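Long-range contacts in membrane-bound lytic murein transglycosylase (Agrobacterium tumefaciens, PDB 2PNW), which probably cleaves the glycosidic bond between N-acetylmuramic acid and N-acetylglucosamine in peptidoglycan, leaving a 1,6-anhydromuramic acid end, as other MltA-type lytic transglycosylases do: residues Lys43-Gly48 with His294-Pro299; Glu103-Val108 with Ala191-Phe196; Leu307-Asp312 with Ala349-Asn354; Pro124-Asp129 with Gly165-Arg170. One frame throughout, in Å; residues are numbered along the deposited sequence.

Overall arrangement
Contacts 2 and 4 belong to the MltA-specific insert and contact 3 to the 3D domain, regions between which relatives hold the peptidoglycan strand in a groove; contact 1 ties a loop from early in the chain to the 3D domain. Contact 4 is nested along the chain inside the loop closed by contact 2, and both lie inside that closed by contact 1. Contacts 2 and 3 include parts of the neighbouring strands 96-109 and 353-363, with nearest atoms about 7 Å apart. The centres of contacts 3 and 4 are about 39 Å apart, on opposite sides of the chain's centre. The sulfate ion sits at contact 1.

Contact 1: Lys43-Gly48 with His294-Pro299; sequences KPYRTG and HTFGLP. With SO4 (sulfate ion), chain B.
Tyr45 and Gly48, in the loop between helices 28-39 and 54-66, meet a type II beta turn, Thr295 to Leu298, that leads into strand 299-304 of the 3D domain. Gly297 suits the third place of this turn, where a side chain would be pressed against the carbonyl oxygen of Phe296. The direct polar link is a nearly straight bond (174°) from Gly48 N to Thr295 OG1, 2.9 Å long. With chi1 at -55°, OG1 lies anti to the carbonyl carbon, where it also bonds Ile52 O, while CG2 packs 3.7 Å from Arg46 O. A CB on Gly48 would collide with His294 C and Thr295 N, and glycine lets its CA approach His294 CA to 4.2 Å. A water bridges Arg46 O, to which it donates, and Phe296 N, from which it accepts. Beside these polar links two aromatic residues meet. Phe296 CB stands over one face of the Tyr45 ring, displaced toward the rim and 3.7 Å from Tyr45 CD2. The Phe296 ring turns its edge to the face of Tyr45 in a T-shaped pair with perpendicular planes. Tyr45 also packs on Ile35 and Leu39, and its OH bonds Ala277 O. Farther along, Arg46 NH1 and NH2 grip two sulfate oxygens end-on, O4 and O3, with NH2 2.8 Å from O3. Lys43 NZ reaches the same O3 at 2.7 Å, and Lys278 joins from outside. Three basic side chains gathered here would make a local site attractive to anions, although this sulfate probably came from the crystallisation liquor.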
loop_
_atom_site.group_PDB
_atom_site.type_symbol
_atom_site.label_atom_id
_atom_site.label_comp_id
_atom_site.label_asym_id
_atom_site.label_seq_id
_atom_site.Cartn_x
_atom_site.Cartn_y
_atom_site.Cartn_z
ATOM N N LYS A 43 -17.783 -2.577 8.497
ATOM C CA LYS A 43 -17.931 -3.862 7.799
ATOM C C LYS A 43 -16.638 -4.693 7.883
ATOM O O LYS A 43 -15.525 -4.134 7.862
ATOM C CB LYS A 43 -18.343 -3.682 6.327
ATOM C CG LYS A 43 -17.269 -3.115 5.429
ATOM C CD LYS A 43 -17.791 -2.898 4.007
ATOM C CE LYS A 43 -16.734 -2.206 3.176
ATOM N NZ LYS A 43 -17.158 -2.047 1.729
ATOM N N PRO A 44 -16.781 -6.023 7.978
ATOM C CA PRO A 44 -15.622 -6.886 8.078
ATOM C C PRO A 44 -14.791 -6.876 6.796
ATOM O O PRO A 44 -15.344 -6.705 5.687
ATOM C CB PRO A 44 -16.229 -8.291 8.321
ATOM C CG PRO A 44 -17.693 -8.168 7.907
ATOM C CD PRO A 44 -18.070 -6.758 8.095
ATOM N N TYR A 45 -13.475 -7.043 6.965
ATOM C CA TYR A 45 -12.566 -7.264 5.841
ATOM C C TYR A 45 -13.038 -8.411 4.953
ATOM O O TYR A 45 -13.612 -9.383 5.452
ATOM C CB TYR A 45 -11.174 -7.621 6.334
ATOM C CG TYR A 45 -10.501 -6.537 7.159
ATOM C CD1 TYR A 45 -10.702 -5.183 6.886
ATOM C CD2 TYR A 45 -9.610 -6.885 8.167
ATOM C CE1 TYR A 45 -10.052 -4.181 7.665
ATOM C CE2 TYR A 45 -8.951 -5.915 8.920
ATOM C CZ TYR A 45 -9.167 -4.588 8.676
ATOM O OH TYR A 45 -8.481 -3.673 9.467
ATOM N N ARG A 46 -12.768 -8.275 3.657
ATOM C CA ARG A 46 -12.993 -9.342 2.668
ATOM C C ARG A 46 -12.118 -10.549 2.992
ATOM O O ARG A 46 -10.931 -10.401 3.316
ATOM C CB ARG A 46 -12.663 -8.819 1.265
ATOM C CG ARG A 46 -13.582 -7.666 0.865
ATOM C CD ARG A 46 -13.250 -7.043 -0.513
ATOM N NE ARG A 46 -14.229 -5.999 -0.819
ATOM C CZ ARG A 46 -14.189 -4.762 -0.320
ATOM N NH1 ARG A 46 -13.192 -4.387 0.489
ATOM N NH2 ARG A 46 -15.150 -3.893 -0.641
ATOM N N THR A 47 -12.693 -11.745 2.929
ATOM C CA THR A 47 -11.920 -12.955 3.166
ATOM C C THR A 47 -11.078 -13.185 1.926
ATOM O O THR A 47 -11.618 -13.235 0.813
ATOM C CB THR A 47 -12.864 -14.145 3.361
ATOM O OG1 THR A 47 -13.773 -13.870 4.436
ATOM C CG2 THR A 47 -12.103 -15.430 3.642
ATOM N N GLY A 48 -9.763 -13.306 2.108
ATOM C CA GLY A 48 -8.852 -13.582 1.001
ATOM C C GLY A 48 -9.091 -14.980 0.459
ATOM O O GLY A 48 -9.683 -15.826 1.142
ATOM N N HIS A 294 -5.037 -12.508 0.207
ATOM C CA HIS A 294 -4.895 -12.414 1.667
ATOM C C HIS A 294 -5.968 -11.603 2.361
ATOM O O HIS A 294 -6.599 -10.731 1.747
ATOM C CB HIS A 294 -3.498 -11.883 2.007
ATOM C CG HIS A 294 -2.417 -12.864 1.700
ATOM N ND1 HIS A 294 -2.384 -14.124 2.262
ATOM C CD2 HIS A 294 -1.343 -12.784 0.879
ATOM C CE1 HIS A 294 -1.323 -14.770 1.814
ATOM N NE2 HIS A 294 -0.675 -13.979 0.972
ATOM N N THR A 295 -6.174 -11.887 3.647
ATOM C CA THR A 295 -7.084 -11.101 4.470
ATOM C C THR A 295 -6.261 -10.086 5.260
ATOM O O THR A 295 -5.245 -10.457 5.847
ATOM C CB THR A 295 -7.844 -12.033 5.464
ATOM O OG1 THR A 295 -8.513 -13.076 4.721
ATOM C CG2 THR A 295 -8.871 -11.237 6.284
ATOM N N PHE A 296 -6.684 -8.816 5.266
ATOM C CA PHE A 296 -6.007 -7.781 6.061
ATOM C C PHE A 296 -5.954 -8.111 7.555
ATOM O O PHE A 296 -6.850 -8.782 8.090
ATOM C CB PHE A 296 -6.688 -6.418 5.893
ATOM C CG PHE A 296 -6.592 -5.845 4.489
ATOM C CD1 PHE A 296 -5.428 -5.964 3.741
ATOM C CD2 PHE A 296 -7.668 -5.164 3.944
ATOM C CE1 PHE A 296 -5.336 -5.418 2.434
ATOM C CE2 PHE A 296 -7.588 -4.608 2.634
ATOM C CZ PHE A 296 -6.422 -4.744 1.890
ATOM N N GLY A 297 -4.909 -7.629 8.219
ATOM C CA GLY A 297 -4.809 -7.743 9.665
ATOM C C GLY A 297 -4.023 -8.946 10.149
ATOM O O GLY A 297 -3.714 -9.020 11.327
ATOM N N LEU A 298 -3.744 -9.901 9.268
ATOM C CA LEU A 298 -3.020 -11.108 9.668
ATOM C C LEU A 298 -1.521 -10.831 9.793
ATOM O O LEU A 298 -0.993 -10.016 9.035
ATOM C CB LEU A 298 -3.250 -12.215 8.650
ATOM C CG LEU A 298 -4.626 -12.845 8.812
ATOM C CD1 LEU A 298 -4.946 -13.633 7.577
ATOM C CD2 LEU A 298 -4.599 -13.746 10.058
ATOM N N PRO A 299 -0.847 -11.484 10.758
ATOM C CA PRO A 299 0.605 -11.318 10.880
ATOM C C PRO A 299 1.364 -12.129 9.838
ATOM O O PRO A 299 0.981 -13.273 9.534
ATOM C CB PRO A 299 0.926 -11.856 12.306
ATOM C CG PRO A 299 -0.434 -12.105 12.954
ATOM C CD PRO A 299 -1.378 -12.374 11.810
HETATM S S SO4 B . -13.614 -0.828 1.198
HETATM O O1 SO4 B . -13.327 0.525 0.703
HETATM O O2 SO4 B . -13.863 -0.787 2.640
HETATM O O3 SO4 B . -14.802 -1.352 0.517
HETATM O O4 SO4 B . -12.466 -1.709 0.942
HETATM O O HOH W 1 -9.153 -8.381 3.552
#

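Contact 2: Glu103-Val108 with Ala191-Phe196; sequences EPELEV and AARLVF
Glu105, Leu106 and Glu107 pair in parallel with Arg193, Leu194 and Val195, the axes of strands 105-108 and 191-195 approaching to 4.6 Å at an angle of 35°. Four backbone bonds join them: Arg193 N to Pro104 O, Leu106 N to Arg193 O, Val195 N to Leu106 O and Val108 N to Val195 O. Pro104 has no N-H to offer, and its CD lies 3.1 Å from Ala191 O, a buried oxygen with no hydrogen-bonding partner in the model. On the face carrying Glu105, Arg193 and Val195, the extended chain of Glu105 runs past Val195 CG2, a tight and perhaps strained approach of 3.2 Å from Glu105 CG. Glu105 OE1 lies at the edge of the Arg193 guanidinium, in a long salt bridge of 3.8 Å to NH2. Glu103 crosses Arg193 at about a right angle, OE2 being 3.4 Å from Arg193 CG; its carboxylate is held by Ser341 and Arg203. Leu106 and Leu194 extend from the opposite face, side by side and pointing the same way, with CD2 4.0 Å from CD2. Near the strand ends Val108 CG2, placed between N and the carbonyl carbon by chi1 (-59°, which puts CG1 anti to the carbonyl carbon), sits over the centre of the Phe196 ring. This methyl makes a CH-pi contact, 3.5 Å above the ring plane. Helix 180-189 packs on Pro104, Leu106 and Ala192, strand 173-177 touches Leu106, Val108, Leu194 and Phe196, and strand 201-209 pairs with 191-195.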
loop_
_atom_site.group_PDB
_atom_site.type_symbol
_atom_site.label_atom_id
_atom_site.label_comp_id
_atom_site.label_asym_id
_atom_site.label_seq_id
_atom_site.Cartn_x
_atom_site.Cartn_y
_atom_site.Cartn_z
ATOM N N GLU A 103 5.237 7.199 2.891
ATOM C CA GLU A 103 4.334 8.346 2.790
ATOM C C GLU A 103 5.211 9.559 2.482
ATOM O O GLU A 103 5.936 10.016 3.394
ATOM C CB GLU A 103 3.652 8.596 4.139
ATOM C CG GLU A 103 2.536 9.649 4.099
ATOM C CD GLU A 103 1.941 9.976 5.497
ATOM O OE1 GLU A 103 2.624 9.786 6.538
ATOM O OE2 GLU A 103 0.803 10.497 5.539
ATOM N N PRO A 104 5.173 10.082 1.230
ATOM C CA PRO A 104 6.008 11.250 0.988
ATOM C C PRO A 104 5.498 12.528 1.627
ATOM O O PRO A 104 4.291 12.703 1.870
ATOM C CB PRO A 104 5.988 11.411 -0.558
ATOM C CG PRO A 104 5.412 10.103 -1.102
ATOM C CD PRO A 104 4.481 9.645 0.001
ATOM N N GLU A 105 6.427 13.434 1.884
ATOM C CA GLU A 105 6.077 14.787 2.195
ATOM C C GLU A 105 6.066 15.552 0.862
ATOM O O GLU A 105 7.032 15.472 0.092
ATOM C CB GLU A 105 7.121 15.337 3.169
ATOM C CG GLU A 105 6.796 16.675 3.696
ATOM C CD GLU A 105 7.743 17.076 4.820
ATOM O OE1 GLU A 105 7.598 16.543 5.942
ATOM O OE2 GLU A 105 8.618 17.927 4.565
ATOM N N LEU A 106 4.985 16.271 0.582
ATOM C CA LEU A 106 4.849 17.010 -0.662
ATOM C C LEU A 106 4.577 18.479 -0.389
ATOM O O LEU A 106 3.591 18.816 0.272
ATOM C CB LEU A 106 3.706 16.419 -1.492
ATOM C CG LEU A 106 3.443 16.993 -2.894
ATOM C CD1 LEU A 106 4.608 16.700 -3.853
ATOM C CD2 LEU A 106 2.140 16.465 -3.477
ATOM N N GLU A 107 5.450 19.360 -0.897
ATOM C CA GLU A 107 5.216 20.797 -0.831
ATOM C C GLU A 107 4.038 21.202 -1.692
ATOM O O GLU A 107 3.958 20.827 -2.883
ATOM C CB GLU A 107 6.467 21.581 -1.291
ATOM C CG GLU A 107 7.643 21.421 -0.326
ATOM C CD GLU A 107 8.896 22.173 -0.788
ATOM O OE1 GLU A 107 8.869 22.850 -1.856
ATOM O OE2 GLU A 107 9.916 22.069 -0.073
ATOM N N VAL A 108 3.148 22.005 -1.103
ATOM C CA VAL A 108 1.963 22.503 -1.794
ATOM C C VAL A 108 1.649 23.942 -1.437
ATOM O O VAL A 108 2.280 24.508 -0.531
ATOM C CB VAL A 108 0.708 21.621 -1.482
ATOM C CG1 VAL A 108 0.968 20.169 -1.912
ATOM C CG2 VAL A 108 0.350 21.682 0.018
ATOM N N ALA A 191 -0.623 7.984 -0.509
ATOM C CA ALA A 191 -0.818 8.900 0.621
ATOM C C ALA A 191 0.294 9.930 0.630
ATOM O O ALA A 191 1.344 9.714 0.005
ATOM C CB ALA A 191 -0.803 8.117 1.934
ATOM N N ALA A 192 0.091 11.031 1.354
ATOM C CA ALA A 192 1.172 12.003 1.502
ATOM C C ALA A 192 0.909 12.886 2.686
ATOM O O ALA A 192 -0.244 13.043 3.099
ATOM C CB ALA A 192 1.259 12.879 0.248
ATOM N N ARG A 193 1.983 13.489 3.193
ATOM C CA ARG A 193 1.867 14.630 4.104
ATOM C C ARG A 193 2.085 15.911 3.306
ATOM O O ARG A 193 3.173 16.135 2.805
ATOM C CB ARG A 193 2.906 14.507 5.220
ATOM C CG ARG A 193 2.728 13.244 6.028
ATOM C CD ARG A 193 3.188 13.340 7.474
ATOM N NE ARG A 193 4.239 14.342 7.687
ATOM C CZ ARG A 193 4.339 15.068 8.797
ATOM N NH1 ARG A 193 3.446 14.906 9.772
ATOM N NH2 ARG A 193 5.317 15.958 8.934
ATOM N N LEU A 194 1.046 16.732 3.165
ATOM C CA LEU A 194 1.148 17.976 2.409
ATOM C C LEU A 194 1.665 19.084 3.337
ATOM O O LEU A 194 1.120 19.269 4.445
ATOM C CB LEU A 194 -0.221 18.370 1.837
ATOM C CG LEU A 194 -0.991 17.337 0.997
ATOM C CD1 LEU A 194 -2.233 18.000 0.425
ATOM C CD2 LEU A 194 -0.063 16.808 -0.139
ATOM N N VAL A 195 2.711 19.793 2.914
ATOM C CA VAL A 195 3.284 20.878 3.729
ATOM C C VAL A 195 3.120 22.191 2.976
ATOM O O VAL A 195 3.580 22.330 1.826
ATOM C CB VAL A 195 4.782 20.654 4.036
ATOM C CG1 VAL A 195 5.265 21.653 5.116
ATOM C CG2 VAL A 195 5.019 19.254 4.524
ATOM N N PHE A 196 2.451 23.150 3.618
ATOM C CA PHE A 196 2.126 24.423 2.975
ATOM C C PHE A 196 3.218 25.467 3.327
ATOM O O PHE A 196 4.008 25.237 4.237
ATOM C CB PHE A 196 0.762 24.900 3.464
ATOM C CG PHE A 196 -0.402 24.097 2.935
ATOM C CD1 PHE A 196 -1.206 24.613 1.919
ATOM C CD2 PHE A 196 -0.704 22.851 3.463
ATOM C CE1 PHE A 196 -2.301 23.883 1.424
ATOM C CE2 PHE A 196 -1.798 22.101 2.974
ATOM C CZ PHE A 196 -2.599 22.633 1.961
#

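Contact 3: Leu307-Asp312 with Ala349-Asn354; sequences LTHLDD and AGTVRN
Leu307 and His309 reach Val352, Asn354 and Thr351 through contrasting first torsions: CG of Leu307 is anti to its backbone N (chi1 177°), whereas CG of His309 lies between N and the carbonyl carbon (chi1 75°). Leu307 CD1 comes 4.0 Å from Val352 CG2, the two side chains crossing at about a right angle. The same methyl approaches Asn354 OD1 at 3.6 Å, while Leu307 CB packs on the amide carbon CG. Leu310 CD1 adds a looser contact with Val352 CG2. The His309 ring passes obliquely by Val352, its CE1 being 3.8 Å from CG2, and NE2 stands 3.2 Å from Thr351 OG1. NE2 is hydrogen-bonded to Leu348 O near the C-terminal end of helix 343-350. Within the 3D domain, a double-psi barrel family, a type I turn from Thr308 to Asp311 thus rests on the connection from that helix to strand 353-363. Asn354 OD1 accepts the N-H of Arg353 from above its carbonyl plane, with 3.0 Å between Arg353 N and OD1, and ND2 bonds Thr306 OG1. With both amide ends bonded, the group can lie against aliphatic Leu307 without leaving its polar atoms unpaired, and aliphatic and polar residues share the contact about equally.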
loop_
_atom_site.group_PDB
_atom_site.type_symbol
_atom_site.label_atom_id
_atom_site.label_comp_id
_atom_site.label_asym_id
_atom_site.label_seq_id
_atom_site.Cartn_x
_atom_site.Cartn_y
_atom_site.Cartn_z
ATOM N N LEU A 307 18.323 -8.169 2.245
ATOM C CA LEU A 307 17.868 -6.814 2.565
ATOM C C LEU A 307 18.429 -6.389 3.911
ATOM O O LEU A 307 17.973 -6.859 4.966
ATOM C CB LEU A 307 16.339 -6.763 2.578
ATOM C CG LEU A 307 15.625 -5.457 2.946
ATOM C CD1 LEU A 307 15.985 -4.319 2.002
ATOM C CD2 LEU A 307 14.108 -5.726 2.934
ATOM N N THR A 308 19.411 -5.489 3.872
ATOM C CA THR A 308 20.187 -5.140 5.056
ATOM C C THR A 308 20.069 -3.686 5.471
ATOM O O THR A 308 20.342 -3.357 6.619
ATOM C CB THR A 308 21.682 -5.490 4.864
ATOM O OG1 THR A 308 22.188 -4.805 3.706
ATOM C CG2 THR A 308 21.843 -6.984 4.657
ATOM N N HIS A 309 19.637 -2.815 4.557
ATOM C CA HIS A 309 19.664 -1.382 4.830
ATOM C C HIS A 309 18.491 -0.851 5.656
ATOM O O HIS A 309 18.461 0.336 5.990
ATOM C CB HIS A 309 19.897 -0.563 3.545
ATOM C CG HIS A 309 18.705 -0.467 2.645
ATOM N ND1 HIS A 309 18.380 -1.447 1.736
ATOM C CD2 HIS A 309 17.790 0.517 2.479
ATOM C CE1 HIS A 309 17.302 -1.086 1.062
ATOM N NE2 HIS A 309 16.928 0.108 1.489
ATOM N N LEU A 310 17.552 -1.734 6.009
ATOM C CA LEU A 310 16.490 -1.380 6.964
ATOM C C LEU A 310 16.807 -1.876 8.384
ATOM O O LEU A 310 16.012 -1.695 9.303
ATOM C CB LEU A 310 15.119 -1.916 6.509
ATOM C CG LEU A 310 14.694 -1.637 5.066
ATOM C CD1 LEU A 310 13.297 -2.178 4.794
ATOM C CD2 LEU A 310 14.759 -0.138 4.778
ATOM N N ASP A 311 17.964 -2.515 8.556
ATOM C CA ASP A 311 18.344 -3.072 9.854
ATOM C C ASP A 311 19.806 -2.765 10.166
ATOM O O ASP A 311 20.479 -3.562 10.837
ATOM C CB ASP A 311 18.120 -4.590 9.884
ATOM C CG ASP A 311 16.647 -4.976 9.930
ATOM O OD1 ASP A 311 16.014 -5.070 8.856
ATOM O OD2 ASP A 311 16.138 -5.225 11.042
ATOM N N ASP A 312 20.291 -1.624 9.664
ATOM C CA ASP A 312 21.679 -1.167 9.882
ATOM C C ASP A 312 22.701 -2.283 9.592
ATOM O O ASP A 312 23.562 -2.588 10.425
ATOM C CB ASP A 312 21.826 -0.594 11.307
ATOM C CG ASP A 312 23.180 0.093 11.558
ATOM O OD1 ASP A 312 23.892 0.459 10.588
ATOM O OD2 ASP A 312 23.521 0.274 12.753
ATOM N N ALA A 349 13.084 3.232 1.063
ATOM C CA ALA A 349 12.147 2.427 0.302
ATOM C C ALA A 349 12.584 2.240 -1.150
ATOM O O ALA A 349 12.335 1.188 -1.751
ATOM C CB ALA A 349 10.745 3.092 0.349
ATOM N N GLY A 350 13.223 3.273 -1.704
ATOM C CA GLY A 350 13.452 3.379 -3.156
ATOM C C GLY A 350 14.273 2.262 -3.783
ATOM O O GLY A 350 14.140 1.993 -4.990
ATOM N N THR A 351 15.105 1.606 -2.969
ATOM C CA THR A 351 15.989 0.549 -3.444
ATOM C C THR A 351 15.577 -0.871 -3.002
ATOM O O THR A 351 16.256 -1.852 -3.340
ATOM C CB THR A 351 17.452 0.825 -3.029
ATOM O OG1 THR A 351 17.544 0.905 -1.595
ATOM C CG2 THR A 351 17.961 2.139 -3.653
ATOM N N VAL A 352 14.474 -0.999 -2.256
ATOM C CA VAL A 352 14.045 -2.329 -1.800
ATOM C C VAL A 352 13.495 -3.096 -2.983
ATOM O O VAL A 352 12.565 -2.646 -3.659
ATOM C CB VAL A 352 12.977 -2.275 -0.645
ATOM C CG1 VAL A 352 12.535 -3.699 -0.246
ATOM C CG2 VAL A 352 13.529 -1.523 0.543
ATOM N N ARG A 353 14.078 -4.263 -3.229
ATOM C CA ARG A 353 13.733 -5.086 -4.372
ATOM C C ARG A 353 14.452 -6.407 -4.109
ATOM O O ARG A 353 15.539 -6.660 -4.648
ATOM C CB ARG A 353 14.200 -4.383 -5.674
ATOM C CG ARG A 353 13.886 -5.104 -6.964
ATOM C CD ARG A 353 14.084 -4.221 -8.233
ATOM N NE ARG A 353 15.387 -3.547 -8.331
ATOM C CZ ARG A 353 16.530 -4.100 -8.770
ATOM N NH1 ARG A 353 16.583 -5.376 -9.149
ATOM N NH2 ARG A 353 17.639 -3.363 -8.823
ATOM N N ASN A 354 13.872 -7.238 -3.240
ATOM C CA ASN A 354 14.630 -8.344 -2.636
ATOM C C ASN A 354 13.820 -9.618 -2.531
ATOM O O ASN A 354 12.601 -9.580 -2.282
ATOM C CB ASN A 354 15.138 -7.994 -1.228
ATOM C CG ASN A 354 16.198 -6.895 -1.216
ATOM O OD1 ASN A 354 15.880 -5.708 -1.270
ATOM N ND2 ASN A 354 17.458 -7.289 -1.098
#

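Contact 4: Pro124-Asp129 with Gly165-Arg170; sequences PPELVD and GCLRGR
Glu126 and Arg170 meet tip to tip in a bidentate salt bridge. Arg170 NH2 gives a nearly straight bond (171°) to Glu126 OE1, 2.8 Å long, and NH1 gives a second to OE2 at 2.9 Å. Both carboxylate oxygens are met on their syn sides and lie close to the guanidinium plane, yet the two planes are turned 32° apart, so the pair is twisted rather than flat. Glu126 bends at chi2 (-84°), and Arg170 at chi3, before their ends meet. Two nitrogens meeting two oxygens fix how the groups are turned, and arginine's length lets it reach from its loop to the carboxylate in the turn.

Both sides of the contact are turns of the MltA-specific insert. Pro124 to Leu127 form a type I beta turn that runs into strand 127-129, one edge of a small antiparallel sheet, and the ring of Pro125 suits its second position. Gly165 ends helix 159-163 in a Schellman motif, where a CB would jam against the preceding carbonyl oxygen and crowd Arg168 CD, and opens a further type I turn to Arg168.

Apolar contact is sparse. Pro124 CG touches Leu167 CD1 at 4.2 Å, the two side chains crossing at about a right angle, and both also pack on Phe260 of strand 259-263. Pro125 CD makes a separate van der Waals contact beside the salt bridge, 3.6 Å from Arg170 NH2.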
loop_
_atom_site.group_PDB
_atom_site.type_symbol
_atom_site.label_atom_id
_atom_site.label_comp_id
_atom_site.label_asym_id
_atom_site.label_seq_id
_atom_site.Cartn_x
_atom_site.Cartn_y
_atom_site.Cartn_z
ATOM N N PRO A 124 -14.454 13.415 -7.447
ATOM C CA PRO A 124 -15.582 14.095 -8.118
ATOM C C PRO A 124 -16.883 13.358 -7.804
ATOM O O PRO A 124 -16.875 12.134 -7.739
ATOM C CB PRO A 124 -15.256 13.921 -9.609
ATOM C CG PRO A 124 -13.753 13.672 -9.651
ATOM C CD PRO A 124 -13.490 12.862 -8.423
ATOM N N PRO A 125 -18.007 14.091 -7.669
ATOM C CA PRO A 125 -19.269 13.434 -7.288
ATOM C C PRO A 125 -19.804 12.487 -8.388
ATOM O O PRO A 125 -20.660 11.640 -8.112
ATOM C CB PRO A 125 -20.231 14.620 -7.073
ATOM C CG PRO A 125 -19.659 15.721 -7.971
ATOM C CD PRO A 125 -18.169 15.548 -7.890
ATOM N N GLU A 126 -19.311 12.642 -9.627
ATOM C CA GLU A 126 -19.762 11.802 -10.737
ATOM C C GLU A 126 -18.938 10.529 -10.859
ATOM O O GLU A 126 -19.199 9.712 -11.728
ATOM C CB GLU A 126 -19.801 12.577 -12.078
ATOM C CG GLU A 126 -18.413 12.883 -12.708
ATOM C CD GLU A 126 -17.720 14.162 -12.169
ATOM O OE1 GLU A 126 -18.153 14.749 -11.137
ATOM O OE2 GLU A 126 -16.709 14.579 -12.796
ATOM N N LEU A 127 -17.924 10.376 -10.011
ATOM C CA LEU A 127 -17.082 9.180 -10.042
ATOM C C LEU A 127 -17.731 8.155 -9.123
ATOM O O LEU A 127 -17.506 8.142 -7.902
ATOM C CB LEU A 127 -15.639 9.467 -9.602
ATOM C CG LEU A 127 -14.662 8.270 -9.692
ATOM C CD1 LEU A 127 -14.418 7.848 -11.162
ATOM C CD2 LEU A 127 -13.350 8.691 -9.039
ATOM N N VAL A 128 -18.554 7.303 -9.720
ATOM C CA VAL A 128 -19.372 6.355 -8.949
ATOM C C VAL A 128 -18.726 4.979 -8.892
ATOM O O VAL A 128 -18.016 4.570 -9.815
ATOM C CB VAL A 128 -20.804 6.264 -9.521
ATOM C CG1 VAL A 128 -21.500 7.612 -9.386
ATOM C CG2 VAL A 128 -20.777 5.760 -11.042
ATOM N N ASP A 129 -18.942 4.287 -7.774
ATOM C CA ASP A 129 -18.647 2.865 -7.672
ATOM C C ASP A 129 -19.521 2.072 -8.637
ATOM O O ASP A 129 -20.715 2.397 -8.865
ATOM C CB ASP A 129 -18.852 2.360 -6.234
ATOM C CG ASP A 129 -18.094 3.192 -5.233
ATOM O OD1 ASP A 129 -16.934 2.880 -4.950
ATOM O OD2 ASP A 129 -18.630 4.241 -4.816
ATOM N N GLY A 165 -6.728 19.141 -17.954
ATOM C CA GLY A 165 -7.661 20.121 -17.370
ATOM C C GLY A 165 -9.155 19.809 -17.304
ATOM O O GLY A 165 -9.964 20.716 -17.059
ATOM N N CYS A 166 -9.559 18.555 -17.451
ATOM C CA CYS A 166 -11.016 18.315 -17.568
ATOM C C CYS A 166 -11.799 18.526 -16.258
ATOM O O CYS A 166 -13.045 18.555 -16.278
ATOM C CB CYS A 166 -11.322 16.941 -18.177
ATOM S SG CYS A 166 -10.855 15.543 -17.139
ATOM N N LEU A 167 -11.094 18.652 -15.136
ATOM C CA LEU A 167 -11.740 18.849 -13.812
ATOM C C LEU A 167 -11.624 20.278 -13.255
ATOM O O LEU A 167 -12.029 20.549 -12.117
ATOM C CB LEU A 167 -11.173 17.862 -12.786
ATOM C CG LEU A 167 -11.367 16.357 -13.065
ATOM C CD1 LEU A 167 -10.762 15.517 -11.905
ATOM C CD2 LEU A 167 -12.832 15.992 -13.284
ATOM N N ARG A 168 -11.036 21.181 -14.036
ATOM C CA ARG A 168 -10.788 22.559 -13.577
ATOM C C ARG A 168 -12.063 23.347 -13.305
ATOM O O ARG A 168 -13.078 23.145 -13.968
ATOM C CB ARG A 168 -9.997 23.351 -14.634
ATOM C CG ARG A 168 -8.566 22.908 -14.844
ATOM C CD ARG A 168 -7.909 23.840 -15.864
ATOM N NE ARG A 168 -7.503 25.106 -15.231
ATOM C CZ ARG A 168 -7.411 26.285 -15.851
ATOM N NH1 ARG A 168 -7.714 26.407 -17.145
ATOM N NH2 ARG A 168 -7.022 27.357 -15.169
ATOM N N GLY A 169 -11.982 24.267 -12.351
ATOM C CA GLY A 169 -13.051 25.240 -12.132
ATOM C C GLY A 169 -14.250 24.682 -11.388
ATOM O O GLY A 169 -15.350 25.239 -11.457
ATOM N N ARG A 170 -14.039 23.600 -10.647
ATOM C CA ARG A 170 -15.148 22.934 -9.962
ATOM C C ARG A 170 -14.977 22.891 -8.449
ATOM O O ARG A 170 -15.792 22.296 -7.741
ATOM C CB ARG A 170 -15.319 21.526 -10.542
ATOM C CG ARG A 170 -15.754 21.560 -12.028
ATOM C CD ARG A 170 -16.044 20.178 -12.576
ATOM N NE ARG A 170 -16.996 19.465 -11.723
ATOM C CZ ARG A 170 -17.105 18.138 -11.704
ATOM N NH1 ARG A 170 -16.326 17.396 -12.508
ATOM N NH2 ARG A 170 -17.990 17.556 -10.892
#